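Local coordinates for endo-beta-N-acetylglucosaminidase F1 (PDB 6TCV), which probably cleaves the chitobiose core of high-mannose N-glycans, acting as an endo-beta-N-acetylglucosaminidase of a human gut bacterium, at residues V33-E38 against C148-K153; D81-P86 against K123-P128. The protein carries 2 engineered substitutions. All coordinates share one frame; numbering follows the deposited sequence.

Contact 1 (V33-E38 against C148-K153); sequences VSKVVE and CIYLVK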
loop_
_atom_site.group_PDB
_atom_site.type_symbol
_atom_site.label_atom_id
_atom_site.label_comp_id
_atom_site.label_asym_id
_atom_site.label_seq_id
_atom_site.Cartn_x
_atom_site.Cartn_y
_atom_site.Cartn_z
ATOM N N VAL A 33 2.564 13.555 -10.683
ATOM C CA VAL A 33 1.770 14.758 -10.488
ATOM C C VAL A 33 1.165 14.740 -9.097
ATOM O O VAL A 33 0.755 15.792 -8.596
ATOM C CB VAL A 33 0.693 14.898 -11.583
ATOM C CG1 VAL A 33 1.332 14.985 -12.943
ATOM C CG2 VAL A 33 -0.246 13.725 -11.543
ATOM N N SER A 34 1.087 13.556 -8.468
ATOM C CA SER A 34 0.577 13.417 -7.110
ATOM C C SER A 34 1.553 12.548 -6.333
ATOM O O SER A 34 1.733 11.379 -6.667
ATOM C CB SER A 34 -0.796 12.776 -7.180
ATOM O OG SER A 34 -1.382 12.688 -5.901
ATOM N N LYS A 35 2.172 13.113 -5.293
ATOM C CA LYS A 35 3.264 12.453 -4.575
ATOM C C LYS A 35 2.988 12.466 -3.076
ATOM O O LYS A 35 2.864 13.542 -2.486
ATOM C CB LYS A 35 4.611 13.151 -4.867
ATOM C CG LYS A 35 5.775 12.662 -4.006
ATOM C CD LYS A 35 6.045 11.205 -4.212
ATOM C CE LYS A 35 7.253 10.741 -3.410
ATOM N NZ LYS A 35 7.479 9.291 -3.590
ATOM N N VAL A 36 2.965 11.290 -2.464
ATOM C CA VAL A 36 2.861 11.154 -1.014
ATOM C C VAL A 36 4.243 11.303 -0.394
ATOM O O VAL A 36 5.207 10.675 -0.858
ATOM C CB VAL A 36 2.195 9.819 -0.643
ATOM C CG1 VAL A 36 2.217 9.622 0.894
ATOM C CG2 VAL A 36 0.773 9.773 -1.242
ATOM N N VAL A 37 4.365 12.209 0.583
ATOM C CA VAL A 37 5.614 12.471 1.307
ATOM C C VAL A 37 5.390 12.064 2.744
ATOM O O VAL A 37 4.580 12.677 3.449
ATOM C CB VAL A 37 5.995 13.960 1.250
ATOM C CG1 VAL A 37 7.240 14.251 2.064
ATOM C CG2 VAL A 37 6.256 14.365 -0.213
ATOM N N GLU A 38 6.181 11.116 3.219
ATOM C CA GLU A 38 6.189 10.740 4.622
ATOM C C GLU A 38 7.439 11.357 5.236
ATOM O O GLU A 38 8.568 10.963 4.889
ATOM C CB GLU A 38 6.253 9.222 4.759
ATOM C CG GLU A 38 4.993 8.603 4.293
ATOM C CD GLU A 38 4.997 7.084 4.316
ATOM O OE1 GLU A 38 5.774 6.489 5.082
ATOM O OE2 GLU A 38 4.162 6.505 3.604
ATOM N N CYS A 148 0.487 20.361 -9.724
ATOM C CA CYS A 148 0.799 19.097 -9.061
ATOM C C CYS A 148 0.530 19.180 -7.556
ATOM O O CYS A 148 0.229 20.263 -7.022
ATOM C CB CYS A 148 2.205 18.625 -9.410
ATOM S SG CYS A 148 3.413 19.697 -8.710
ATOM N N ILE A 149 0.598 18.043 -6.873
ATOM C CA ILE A 149 0.266 18.011 -5.459
ATOM C C ILE A 149 1.178 17.095 -4.657
ATOM O O ILE A 149 1.604 16.030 -5.125
ATOM C CB ILE A 149 -1.245 17.748 -5.266
ATOM C CG1 ILE A 149 -1.658 18.081 -3.837
ATOM C CG2 ILE A 149 -1.596 16.277 -5.618
ATOM C CD1 ILE A 149 -3.146 18.322 -3.685
ATOM N N TYR A 150 1.571 17.553 -3.453
ATOM C CA TYR A 150 2.255 16.739 -2.451
ATOM C C TYR A 150 1.294 16.471 -1.299
ATOM O O TYR A 150 0.608 17.405 -0.861
ATOM C CB TYR A 150 3.463 17.469 -1.881
ATOM C CG TYR A 150 4.460 17.696 -2.956
ATOM C CD1 TYR A 150 4.364 18.810 -3.785
ATOM C CD2 TYR A 150 5.503 16.780 -3.148
ATOM C CE1 TYR A 150 5.258 19.020 -4.808
ATOM C CE2 TYR A 150 6.402 16.981 -4.198
ATOM C CZ TYR A 150 6.285 18.116 -4.990
ATOM O OH TYR A 150 7.156 18.359 -6.026
ATOM N N LEU A 151 1.190 15.214 -0.891
ATOM C CA LEU A 151 0.328 14.781 0.203
ATOM C C LEU A 151 1.245 14.350 1.335
ATOM O O LEU A 151 1.911 13.324 1.245
ATOM C CB LEU A 151 -0.598 13.668 -0.310
ATOM C CG LEU A 151 -1.527 14.061 -1.446
ATOM C CD1 LEU A 151 -2.289 12.819 -2.009
ATOM C CD2 LEU A 151 -2.482 15.187 -1.074
ATOM N N VAL A 152 1.314 15.182 2.382
ATOM C CA VAL A 152 2.358 15.137 3.417
ATOM C C VAL A 152 1.824 14.544 4.703
ATOM O O VAL A 152 0.765 14.954 5.187
ATOM C CB VAL A 152 2.939 16.547 3.663
ATOM C CG1 VAL A 152 4.093 16.475 4.701
ATOM C CG2 VAL A 152 3.383 17.231 2.363
ATOM N N LYS A 153 2.553 13.583 5.243
ATOM C CA LYS A 153 2.278 12.977 6.538
ATOM C C LYS A 153 3.506 13.028 7.438
ATOM O O LYS A 153 4.620 12.760 6.980
ATOM C CB LYS A 153 1.920 11.498 6.341
ATOM C CG LYS A 153 0.899 11.286 5.225
ATOM C CD LYS A 153 0.647 9.833 4.817
ATOM C CE LYS A 153 0.750 8.827 5.924
ATOM N NZ LYS A 153 0.714 7.465 5.273
#

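Contact 2 (D81-P86 against K123-P128); sequences DFALYP and KTYAIP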
loop_
_atom_site.group_PDB
_atom_site.type_symbol
_atom_site.label_atom_id
_atom_site.label_comp_id
_atom_site.label_asym_id
_atom_site.label_seq_id
_atom_site.Cartn_x
_atom_site.Cartn_y
_atom_site.Cartn_z
ATOM N N ASP A 81 -10.637 15.599 1.949
ATOM C CA ASP A 81 -10.765 16.729 2.862
ATOM C C ASP A 81 -9.407 17.103 3.429
ATOM O O ASP A 81 -9.285 17.439 4.616
ATOM C CB ASP A 81 -11.755 16.427 3.993
ATOM N N PHE A 82 -8.365 17.020 2.606
ATOM C CA PHE A 82 -7.021 17.300 3.104
ATOM C C PHE A 82 -6.939 18.774 3.497
ATOM O O PHE A 82 -7.371 19.649 2.765
ATOM C CB PHE A 82 -5.968 17.009 2.025
ATOM C CG PHE A 82 -6.008 15.598 1.473
ATOM C CD1 PHE A 82 -5.905 14.517 2.308
ATOM C CD2 PHE A 82 -6.106 15.359 0.127
ATOM C CE1 PHE A 82 -5.937 13.225 1.825
ATOM C CE2 PHE A 82 -6.095 14.071 -0.383
ATOM C CZ PHE A 82 -6.016 12.981 0.494
ATOM N N ALA A 83 -6.300 19.045 4.626
ATOM C CA ALA A 83 -6.005 20.406 5.032
ATOM C C ALA A 83 -4.741 20.904 4.343
ATOM O O ALA A 83 -3.871 20.124 3.944
ATOM C CB ALA A 83 -5.833 20.443 6.555
ATOM N N LEU A 84 -4.622 22.221 4.240
ATOM C CA LEU A 84 -3.458 22.818 3.602
ATOM C C LEU A 84 -2.256 22.721 4.544
ATOM O O LEU A 84 -2.330 23.112 5.710
ATOM C CB LEU A 84 -3.738 24.307 3.351
ATOM C CG LEU A 84 -2.685 25.049 2.529
ATOM C CD1 LEU A 84 -2.729 24.640 1.088
ATOM C CD2 LEU A 84 -2.862 26.564 2.608
ATOM N N TYR A 85 -1.151 22.185 4.051
ATOM C CA TYR A 85 0.068 22.181 4.857
ATOM C C TYR A 85 0.504 23.621 5.118
ATOM O O TYR A 85 0.413 24.472 4.213
ATOM C CB TYR A 85 1.187 21.415 4.136
ATOM C CG TYR A 85 2.341 21.005 5.037
ATOM C CD1 TYR A 85 2.163 20.035 6.025
ATOM C CD2 TYR A 85 3.609 21.542 4.871
ATOM C CE1 TYR A 85 3.183 19.643 6.844
ATOM C CE2 TYR A 85 4.668 21.137 5.710
ATOM C CZ TYR A 85 4.432 20.181 6.677
ATOM O OH TYR A 85 5.433 19.756 7.520
ATOM N N PRO A 86 0.962 23.935 6.330
ATOM C CA PRO A 86 1.342 25.339 6.607
ATOM C C PRO A 86 2.321 25.895 5.591
ATOM O O PRO A 86 3.400 25.318 5.386
ATOM C CB PRO A 86 1.939 25.293 8.016
ATOM C CG PRO A 86 1.286 24.120 8.667
ATOM C CD PRO A 86 1.094 23.090 7.526
ATOM N N LYS A 123 -2.730 12.245 9.915
ATOM C CA LYS A 123 -3.463 13.171 9.072
ATOM C C LYS A 123 -2.628 13.576 7.871
ATOM O O LYS A 123 -1.447 13.884 8.018
ATOM C CB LYS A 123 -3.862 14.417 9.843
ATOM N N THR A 124 -3.221 13.584 6.689
ATOM C CA THR A 124 -2.561 14.007 5.469
ATOM C C THR A 124 -2.860 15.469 5.145
ATOM O O THR A 124 -4.026 15.901 5.172
ATOM C CB THR A 124 -3.028 13.141 4.309
ATOM O OG1 THR A 124 -2.667 11.811 4.558
ATOM C CG2 THR A 124 -2.408 13.590 2.983
ATOM N N TYR A 125 -1.814 16.253 4.907
ATOM C CA TYR A 125 -1.895 17.652 4.519
ATOM C C TYR A 125 -1.485 17.782 3.057
ATOM O O TYR A 125 -0.823 16.922 2.503
ATOM C CB TYR A 125 -0.958 18.476 5.418
ATOM C CG TYR A 125 -1.356 18.467 6.868
ATOM C CD1 TYR A 125 -1.031 17.400 7.686
ATOM C CD2 TYR A 125 -2.039 19.531 7.423
ATOM C CE1 TYR A 125 -1.399 17.389 9.036
ATOM C CE2 TYR A 125 -2.399 19.534 8.747
ATOM C CZ TYR A 125 -2.090 18.464 9.541
ATOM O OH TYR A 125 -2.477 18.517 10.872
ATOM N N ALA A 126 -1.850 18.875 2.431
ATOM C CA ALA A 126 -1.604 19.049 1.010
ATOM C C ALA A 126 -0.766 20.288 0.706
ATOM O O ALA A 126 -0.987 21.348 1.276
ATOM C CB ALA A 126 -2.950 19.145 0.274
ATOM N N ILE A 127 0.135 20.141 -0.252
ATOM C CA ILE A 127 0.816 21.267 -0.871
ATOM C C ILE A 127 0.427 21.261 -2.334
ATOM O O ILE A 127 1.025 20.552 -3.137
ATOM C CB ILE A 127 2.346 21.167 -0.718
ATOM C CG1 ILE A 127 2.762 20.908 0.724
ATOM C CG2 ILE A 127 3.031 22.433 -1.211
ATOM C CD1 ILE A 127 4.221 20.534 0.912
ATOM N N PRO A 128 -0.589 22.050 -2.712
ATOM C CA PRO A 128 -0.954 22.202 -4.128
ATOM C C PRO A 128 -0.042 23.260 -4.720
ATOM O O PRO A 128 0.042 24.374 -4.213
ATOM C CB PRO A 128 -2.403 22.687 -4.063
ATOM C CG PRO A 128 -2.468 23.463 -2.814
ATOM C CD PRO A 128 -1.497 22.805 -1.826
HETATM O O HOH W 1 0.646 24.045 1.423
#

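Contact 1 (V33-E38 against C148-K153)
Val-37 and Tyr-150 meet on one face of a parallel beta-strand pair, part of the mixed sheet in the N-terminal region. The valine methyl CG2 comes in at the edge of the tyrosine ring, near its plane, 3.9 Å from CD2. The Tyr-150 chi1 of -64°, with CG anti to the carbonyl carbon, leans the ring back along its strand toward Cys-148, beside Lys-35 CB. Its hydroxyl is hydrogen-bonded to Asp-27, which helps fix the ring. Beta-branched Val-37 suits a buried place in an extended chain; Tyr-44 covers the same side.

On the other face Ser-34, Val-36 and Glu-38 line up with Ile-149, Leu-151 and Lys-153. Small Ser-34 fits beside branched Ile-149, OG 3.6 Å from CG2, while Tyr-74 of helix 68-78 packs on Ile-149 and Leu-151. Five backbone bonds hold the pair: Lys-35 and Val-37 each use N and O, reaching the residues before and after their partner, and Val-33 O takes the fifth from Ile-149 N. Leu-151 N to Lys-35 O, 2.9 Å, is nearly straight at hydrogen (167°).

Glu-38 and Lys-153 run side by side. The firmer partner of Glu-38 OE2 is Lys-243; Lys-153 NZ stays 3.9 Å from Glu-38 OE2, a long salt bridge.

Contact 2 (D81-P86 against K123-P128)
Phe-82 lays its ring alongside Thr-124, with CD1 3.7 Å from the threonine methyl CG2, at the start of a short, weakly bonded parallel beta pairing of strand 83-84 with strand 125-130 of the mixed sheet; the segments soon diverge, their directions 72° apart. The two side chains point the same way, and the methyl approaches the ring obliquely. Threonine suits this place because it offers a methyl to the phenylalanine while its hydroxyl OG1 is hydrogen-bonded to Asp-322. The small Ala-126 methyl fits against Phe-82 CB.

Two backbone bonds join the segments. Ala-126 N donates to Ala-83 O at 2.8 Å, and Tyr-85 N donates to Ala-126 O at 2.9 Å; the second is straight at hydrogen (169°), although its donor stands above the carbonyl plane. Leu-84 CD1 packs against Pro-128 CD, the two side chains crossing at about a right angle, and Leu-71 of helix 68-78 covers Leu-84 and Ala-126.

Tyr-85 meets Tyr-125 with its ring edge, CD1 lying 3.5 Å from Tyr-125 CB; a chi1 of -163° sets the ring there, and the side chains cross almost perpendicularly. Pro-86 CD sits over one face of the Tyr-85 ring, and the Tyr-85 hydroxyl is hydrogen-bonded to Arg-114 O. One water donates to both Tyr-85 O, 2.8 Å away, and Ala-126 O, 3.2 Å away.

How the contacts relate
From the N terminus the chain first lays down 33-38, which pairs with 148-153, much later in the sequence. Contact 1 therefore closes a loop of 109 intervening residues, and contact 2, closing a shorter one between 81-86 and 123-128, is nested within it. Helix 68-78 precedes the inner loop and packs on both pairs. Strands 125-130 and 147-154 follow each other in the chain and lie antiparallel as neighbours in one sheet, joining the contacts, whose centres are about 9 Å apart, through probable hydrogen bonds from Val-152 N to Tyr-125 O and from Ile-127 N to Tyr-150 O.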